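Local coordinates for protein PspGI restriction endonuclease (Pyrococcus sp. GI-H, PDB 3BM3) that binds its substrate DNA and probably cleaves it at a specific sequence, as a type II restriction endonuclease does, at residues 107-112 against 117-122; 209-214 against 250-255. The protein carries 2 engineered substitutions. One frame throughout, in Å; residues are numbered along the deposited sequence.

Interaction 1 (107-112 against 117-122)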
loop_
_atom_site.group_PDB
_atom_site.type_symbol
_atom_site.label_atom_id
_atom_site.label_comp_id
_atom_site.label_asym_id
_atom_site.label_seq_id
_atom_site.Cartn_x
_atom_site.Cartn_y
_atom_site.Cartn_z
ATOM N N ILE C 107 -14.914 -5.210 -13.457
ATOM C CA ILE C 107 -16.166 -5.752 -12.989
ATOM C C ILE C 107 -17.053 -4.636 -12.448
ATOM O O ILE C 107 -18.227 -4.548 -12.786
ATOM C CB ILE C 107 -15.864 -6.825 -11.949
ATOM C CG1 ILE C 107 -15.219 -8.021 -12.681
ATOM C CG2 ILE C 107 -17.128 -7.219 -11.225
ATOM C CD1 ILE C 107 -14.677 -9.089 -11.711
ATOM N N PHE C 108 -16.468 -3.743 -11.656
ATOM C CA PHE C 108 -17.186 -2.615 -11.114
ATOM C C PHE C 108 -17.802 -1.795 -12.251
ATOM O O PHE C 108 -18.981 -1.415 -12.163
ATOM C CB PHE C 108 -16.263 -1.764 -10.245
ATOM C CG PHE C 108 -16.993 -0.799 -9.365
ATOM C CD1 PHE C 108 -17.530 -1.229 -8.163
ATOM C CD2 PHE C 108 -17.143 0.544 -9.728
ATOM C CE1 PHE C 108 -18.215 -0.336 -7.347
ATOM C CE2 PHE C 108 -17.810 1.426 -8.897
ATOM C CZ PHE C 108 -18.328 0.970 -7.715
ATOM N N THR C 109 -17.040 -1.536 -13.320
ATOM C CA THR C 109 -17.565 -0.768 -14.453
ATOM C C THR C 109 -18.734 -1.459 -15.136
ATOM O O THR C 109 -19.646 -0.818 -15.611
ATOM C CB THR C 109 -16.484 -0.396 -15.502
ATOM O OG1 THR C 109 -16.069 -1.553 -16.223
ATOM C CG2 THR C 109 -15.293 0.177 -14.820
ATOM N N LYS C 110 -18.675 -2.775 -15.213
ATOM C CA LYS C 110 -19.746 -3.530 -15.833
ATOM C C LYS C 110 -21.035 -3.305 -15.078
ATOM O O LYS C 110 -22.123 -3.193 -15.684
ATOM C CB LYS C 110 -19.374 -5.007 -15.843
ATOM C CG LYS C 110 -18.159 -5.318 -16.672
ATOM C CD LYS C 110 -18.270 -4.755 -18.104
ATOM C CE LYS C 110 -17.125 -5.200 -18.987
ATOM N NZ LYS C 110 -17.041 -4.372 -20.255
ATOM N N LEU C 111 -20.912 -3.275 -13.752
ATOM C CA LEU C 111 -22.072 -2.993 -12.882
ATOM C C LEU C 111 -22.539 -1.554 -13.039
ATOM O O LEU C 111 -23.715 -1.305 -13.213
ATOM C CB LEU C 111 -21.768 -3.303 -11.436
ATOM C CG LEU C 111 -21.661 -4.815 -11.168
ATOM C CD1 LEU C 111 -20.856 -5.122 -9.908
ATOM C CD2 LEU C 111 -23.062 -5.434 -11.084
ATOM N N LEU C 112 -21.591 -0.612 -13.070
ATOM C CA LEU C 112 -21.946 0.777 -13.315
ATOM C C LEU C 112 -22.755 0.912 -14.615
ATOM O O LEU C 112 -23.788 1.556 -14.660
ATOM C CB LEU C 112 -20.695 1.648 -13.366
ATOM C CG LEU C 112 -19.986 1.832 -12.003
ATOM C CD1 LEU C 112 -18.744 2.682 -12.237
ATOM C CD2 LEU C 112 -20.868 2.452 -10.877
ATOM N N ILE C 117 -24.953 4.257 -14.725
ATOM C CA ILE C 117 -24.216 5.231 -13.957
ATOM C C ILE C 117 -23.085 5.668 -14.825
ATOM O O ILE C 117 -22.220 4.859 -15.176
ATOM C CB ILE C 117 -23.694 4.652 -12.636
ATOM C CG1 ILE C 117 -24.889 4.256 -11.753
ATOM C CG2 ILE C 117 -22.735 5.625 -11.909
ATOM C CD1 ILE C 117 -24.510 3.365 -10.585
ATOM N N ARG C 118 -23.055 6.954 -15.128
ATOM C CA ARG C 118 -21.940 7.499 -15.862
ATOM C C ARG C 118 -20.777 7.663 -14.941
ATOM O O ARG C 118 -20.935 8.010 -13.777
ATOM C CB ARG C 118 -22.293 8.837 -16.488
ATOM C CG ARG C 118 -23.273 8.678 -17.654
ATOM C CD ARG C 118 -23.659 10.030 -18.206
ATOM N NE ARG C 118 -24.581 9.924 -19.344
ATOM C CZ ARG C 118 -25.885 9.666 -19.265
ATOM N NH1 ARG C 118 -26.471 9.469 -18.082
ATOM N NH2 ARG C 118 -26.604 9.610 -20.382
ATOM N N TYR C 119 -19.608 7.397 -15.481
ATOM C CA TYR C 119 -18.395 7.444 -14.705
ATOM C C TYR C 119 -17.241 7.780 -15.624
ATOM O O TYR C 119 -17.336 7.691 -16.844
ATOM C CB TYR C 119 -18.118 6.106 -14.010
ATOM C CG TYR C 119 -17.776 5.037 -15.008
ATOM C CD1 TYR C 119 -16.464 4.840 -15.409
ATOM C CD2 TYR C 119 -18.777 4.280 -15.610
ATOM C CE1 TYR C 119 -16.143 3.894 -16.374
ATOM C CE2 TYR C 119 -18.465 3.329 -16.572
ATOM C CZ TYR C 119 -17.145 3.160 -16.951
ATOM O OH TYR C 119 -16.828 2.226 -17.910
ATOM N N GLU C 120 -16.147 8.157 -14.997
ATOM C CA GLU C 120 -14.871 8.175 -15.639
ATOM C C GLU C 120 -13.880 7.451 -14.761
ATOM O O GLU C 120 -13.912 7.543 -13.541
ATOM C CB GLU C 120 -14.410 9.591 -15.940
ATOM C CG GLU C 120 -15.225 10.193 -17.045
ATOM C CD GLU C 120 -14.863 11.608 -17.349
ATOM O OE1 GLU C 120 -14.267 12.301 -16.507
ATOM O OE2 GLU C 120 -15.210 12.017 -18.453
ATOM N N HIS C 121 -12.968 6.752 -15.426
ATOM C CA HIS C 121 -11.897 6.031 -14.785
ATOM C C HIS C 121 -10.617 6.568 -15.403
ATOM O O HIS C 121 -10.632 7.116 -16.495
ATOM C CB HIS C 121 -12.066 4.539 -15.081
ATOM C CG HIS C 121 -10.965 3.682 -14.553
ATOM N ND1 HIS C 121 -10.009 3.120 -15.372
ATOM C CD2 HIS C 121 -10.674 3.267 -13.296
ATOM C CE1 HIS C 121 -9.167 2.414 -14.638
ATOM N NE2 HIS C 121 -9.553 2.478 -13.378
ATOM N N ASP C 122 -9.517 6.436 -14.695
ATOM C CA ASP C 122 -8.235 6.906 -15.192
ATOM C C ASP C 122 -8.131 8.419 -15.277
ATOM O O ASP C 122 -7.286 8.944 -16.019
ATOM C CB ASP C 122 -7.936 6.278 -16.576
ATOM C CG ASP C 122 -6.542 5.693 -16.673
ATOM O OD1 ASP C 122 -5.891 5.494 -15.615
ATOM O OD2 ASP C 122 -6.107 5.421 -17.820
#
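Leu112 is the pivot on which the chain leaving a helix folds back over its own flank, and its two branches divide the work. CD1 lies obliquely against the Tyr119 ring, 3.7 Å from CD2 of Tyr119, while CD2 packs on the Ile117 side chain, 3.8 Å from CD1 of Ile117 and equally close to its CG2. One turn back along the helix, Thr109 meets the far end of the same ring: its CB lies 3.6 Å from OH of Tyr119, and its methyl CG2 adds a looser contact. That approach is apolar on the threonine side, because OG1 is turned to bond with the carbonyl of Ile106.

One backbone bond holds the two segments at their near ends. Ile117 N donates to Leu112 O at 2.9 Å, a bond reaching back five residues. This ties the start of segment 117-122 to the end of segment 107-112. Tyr119 CG sits between its own backbone N and carbonyl carbon (chi1 68°), which carries the ring back along the helix toward Thr109, with Ile117 O in plane at its edge. Replacing Tyr119 with an alanine would probably leave CD1 of Leu112 and the CB side of Thr109 without their covering ring, opening a gap beside the helix.

The general lesson, that a helix end can be packed by the residues that immediately follow it, is reinforced here by the surrounding fold. Strand 139-141 packs against both segments, Phe139 touching Thr109 and Leu112 while Ile141 touches Ile117 and Tyr119. Ile253 of helix 249-259 also packs on Leu112 and Ile117, so the last turns of helix 85-115 touch both a sheet strand and a second helix.

Interaction 2 (209-214 against 250-255); sequences IDRVYV and FDDIIQ
Segment 209-214, which leads into a strand, and the helical segment 250-255 come nearest at Arg211 and Asp252, whose CA atoms stay 10.1 Å apart, so the two backbones are bridged by side chains, chiefly the long Arg211 and Tyr213. The setting is the mixed central sheet of a nuclease of the PD-(D/E)XK clan, with helix 249-259 layered against it. Arg211 and Tyr213, two residues apart in segment 209-214, both reach toward the helix, and Asp252 answers from the other side.

A single carboxylate oxygen receives both. Tyr213 OH donates to OD2 of Asp252 at 2.6 Å, and in the conformer described, Arg211 makes two bonds of its own. Its NH2 forms a longer salt bridge to that OD2 at 3.2 Å, and the two residues of segment 209-214 are also joined to each other: NE of Arg211 donates to OH of Tyr213 at 2.9 Å, in the guanidinium plane. The hydroxyl is thus gripped twice, accepting from the arginine and donating to the carboxylate, which would limit its rotation. The bend of the arginine chain at chi3 (73°) helps turn NE and NH2 to these two partners.

Beyond the pair, Arg244 of the neighbouring strand 243-245 makes a salt bridge to OD1 of Asp252. With two guanidinium groups gathered round it, the carboxylate would probably be kept in its ionised form. The Tyr213 ring meets that of Trp188 on strand 186-191.

The two donors come to the shared oxygen in different ways. The guanidinium stands almost perpendicular to the carboxylate, their planes 84° apart, and its NH2 arrives from above the carboxylate plane, whereas the tyrosine hydroxyl takes the anti lone pair of OD2, the one directed away from OD1.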
loop_
_atom_site.group_PDB
_atom_site.type_symbol
_atom_site.label_atom_id
_atom_site.label_comp_id
_atom_site.label_asym_id
_atom_site.label_seq_id
_atom_site.Cartn_x
_atom_site.Cartn_y
_atom_site.Cartn_z
ATOM N N ILE C 209 -13.277 9.919 4.753
ATOM C CA ILE C 209 -14.000 9.000 3.900
ATOM C C ILE C 209 -15.449 9.079 4.337
ATOM O O ILE C 209 -15.763 8.886 5.514
ATOM C CB ILE C 209 -13.444 7.581 3.977
ATOM C CG1 ILE C 209 -12.068 7.522 3.306
ATOM C CG2 ILE C 209 -14.352 6.618 3.255
ATOM C CD1 ILE C 209 -10.993 8.030 4.100
ATOM N N ASP C 210 -16.319 9.393 3.391
ATOM C CA ASP C 210 -17.733 9.571 3.715
ATOM C C ASP C 210 -18.514 8.316 3.907
ATOM O O ASP C 210 -19.429 8.293 4.706
ATOM C CB ASP C 210 -18.411 10.412 2.660
ATOM C CG ASP C 210 -17.813 11.750 2.596
ATOM O OD1 ASP C 210 -18.029 12.527 3.564
ATOM O OD2 ASP C 210 -17.047 11.990 1.665
ATOM N N ARG C 211 -18.168 7.289 3.127
ATOM C CA ARG C 211 -18.886 6.018 3.084
ATOM C C ARG C 211 -17.880 4.903 2.832
ATOM O O ARG C 211 -16.966 5.057 2.013
ATOM C CB ARG C 211 -19.966 6.011 1.997
ATOM C CG ARG C 211 -20.963 7.151 2.123
ATOM C CD ARG C 211 -22.058 7.071 1.088
ATOM N NE ARG C 211 -23.050 6.024 1.302
ATOM C CZ ARG C 211 -24.063 6.073 2.166
ATOM N NH1 ARG C 211 -24.212 7.093 2.996
ATOM N NH2 ARG C 211 -24.914 5.055 2.229
ATOM N N VAL C 212 -18.065 3.789 3.530
ATOM C CA VAL C 212 -17.187 2.641 3.401
ATOM C C VAL C 212 -18.037 1.508 2.917
ATOM O O VAL C 212 -19.024 1.186 3.572
ATOM C CB VAL C 212 -16.537 2.322 4.733
ATOM C CG1 VAL C 212 -15.963 0.911 4.720
ATOM C CG2 VAL C 212 -15.438 3.396 5.022
ATOM N N TYR C 213 -17.641 0.888 1.810
ATOM C CA TYR C 213 -18.342 -0.262 1.253
ATOM C C TYR C 213 -17.521 -1.517 1.404
ATOM O O TYR C 213 -16.331 -1.514 1.134
ATOM C CB TYR C 213 -18.665 -0.066 -0.216
ATOM C CG TYR C 213 -19.689 1.033 -0.377
ATOM C CD1 TYR C 213 -21.037 0.734 -0.453
ATOM C CD2 TYR C 213 -19.291 2.364 -0.402
ATOM C CE1 TYR C 213 -21.968 1.731 -0.564
ATOM C CE2 TYR C 213 -20.186 3.372 -0.511
ATOM C CZ TYR C 213 -21.555 3.056 -0.584
ATOM O OH TYR C 213 -22.466 4.077 -0.699
ATOM N N VAL C 214 -18.164 -2.576 1.843
ATOM C CA VAL C 214 -17.474 -3.794 2.211
ATOM C C VAL C 214 -18.107 -4.938 1.416
ATOM O O VAL C 214 -19.284 -4.929 1.123
ATOM C CB VAL C 214 -17.528 -4.049 3.745
ATOM C CG1 VAL C 214 -17.046 -2.831 4.558
ATOM C CG2 VAL C 214 -18.892 -4.436 4.204
ATOM N N PHE C 250 -24.501 0.851 -5.824
ATOM C CA PHE C 250 -25.086 1.219 -7.100
ATOM C C PHE C 250 -26.329 2.062 -6.930
ATOM O O PHE C 250 -26.431 3.158 -7.505
ATOM C CB PHE C 250 -25.281 -0.037 -7.926
ATOM C CG PHE C 250 -23.984 -0.748 -8.114
ATOM C CD1 PHE C 250 -23.042 -0.233 -8.968
ATOM C CD2 PHE C 250 -23.629 -1.818 -7.305
ATOM C CE1 PHE C 250 -21.821 -0.827 -9.084
ATOM C CE2 PHE C 250 -22.408 -2.412 -7.414
ATOM C CZ PHE C 250 -21.496 -1.917 -8.301
ATOM N N ASP C 251 -27.225 1.616 -6.070
ATOM C CA ASP C 251 -28.394 2.414 -5.763
ATOM C C ASP C 251 -27.990 3.675 -4.998
ATOM O O ASP C 251 -28.564 4.730 -5.188
ATOM C CB ASP C 251 -29.397 1.589 -4.974
ATOM C CG ASP C 251 -30.669 2.351 -4.710
ATOM O OD1 ASP C 251 -31.235 2.807 -5.709
ATOM O OD2 ASP C 251 -31.030 2.535 -3.519
ATOM N N ASP C 252 -26.967 3.582 -4.142
ATOM C CA ASP C 252 -26.489 4.760 -3.408
ATOM C C ASP C 252 -26.025 5.833 -4.386
ATOM O O ASP C 252 -26.271 7.025 -4.196
ATOM C CB ASP C 252 -25.348 4.382 -2.484
ATOM C CG ASP C 252 -25.786 3.622 -1.246
ATOM O OD1 ASP C 252 -27.000 3.409 -1.041
ATOM O OD2 ASP C 252 -24.884 3.264 -0.446
ATOM N N ILE C 253 -25.345 5.413 -5.440
ATOM C CA ILE C 253 -24.884 6.354 -6.445
ATOM C C ILE C 253 -26.098 6.960 -7.154
ATOM O O ILE C 253 -26.196 8.170 -7.343
ATOM C CB ILE C 253 -23.995 5.680 -7.484
ATOM C CG1 ILE C 253 -22.656 5.292 -6.865
ATOM C CG2 ILE C 253 -23.750 6.614 -8.660
ATOM C CD1 ILE C 253 -21.910 4.230 -7.710
ATOM N N ILE C 254 -27.019 6.089 -7.539
ATOM C CA ILE C 254 -28.269 6.534 -8.204
ATOM C C ILE C 254 -28.969 7.581 -7.332
ATOM O O ILE C 254 -29.396 8.632 -7.820
ATOM C CB ILE C 254 -29.208 5.346 -8.481
ATOM C CG1 ILE C 254 -28.669 4.534 -9.679
ATOM C CG2 ILE C 254 -30.622 5.852 -8.795
ATOM C CD1 ILE C 254 -29.228 3.143 -9.801
ATOM N N GLN C 255 -29.098 7.306 -6.045
ATOM C CA GLN C 255 -29.810 8.226 -5.149
ATOM C C GLN C 255 -29.043 9.524 -4.945
ATOM O O GLN C 255 -29.618 10.613 -4.856
ATOM C CB GLN C 255 -30.066 7.578 -3.802
ATOM C CG GLN C 255 -30.913 6.306 -3.874
ATOM C CD GLN C 255 -32.284 6.548 -4.458
ATOM O OE1 GLN C 255 -32.885 7.583 -4.214
ATOM N NE2 GLN C 255 -32.796 5.581 -5.207
#

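How the interactions relate
From the N terminus, the chain runs down helix 85-115 and at once folds back, and interaction 1 closes this short loop. It then builds most of the mixed sheet before reaching 209-214, where interaction 2 opens a longer excursion through helix 216-227, helix 236-240 and strand 243-245 that closes on helix 249-259. The two are in series, neither nested nor crossed, yet they touch. CE1 of Phe250 lies 3.4 Å from CB of Leu111, and Ile253 packs against Ile117, their CG2 atoms 3.5 Å apart. Helix 249-259 therefore joins them: Asp252 faces the sheet strand, while Phe250 and Ile253 meet the end of helix 85-115 and the turn after it.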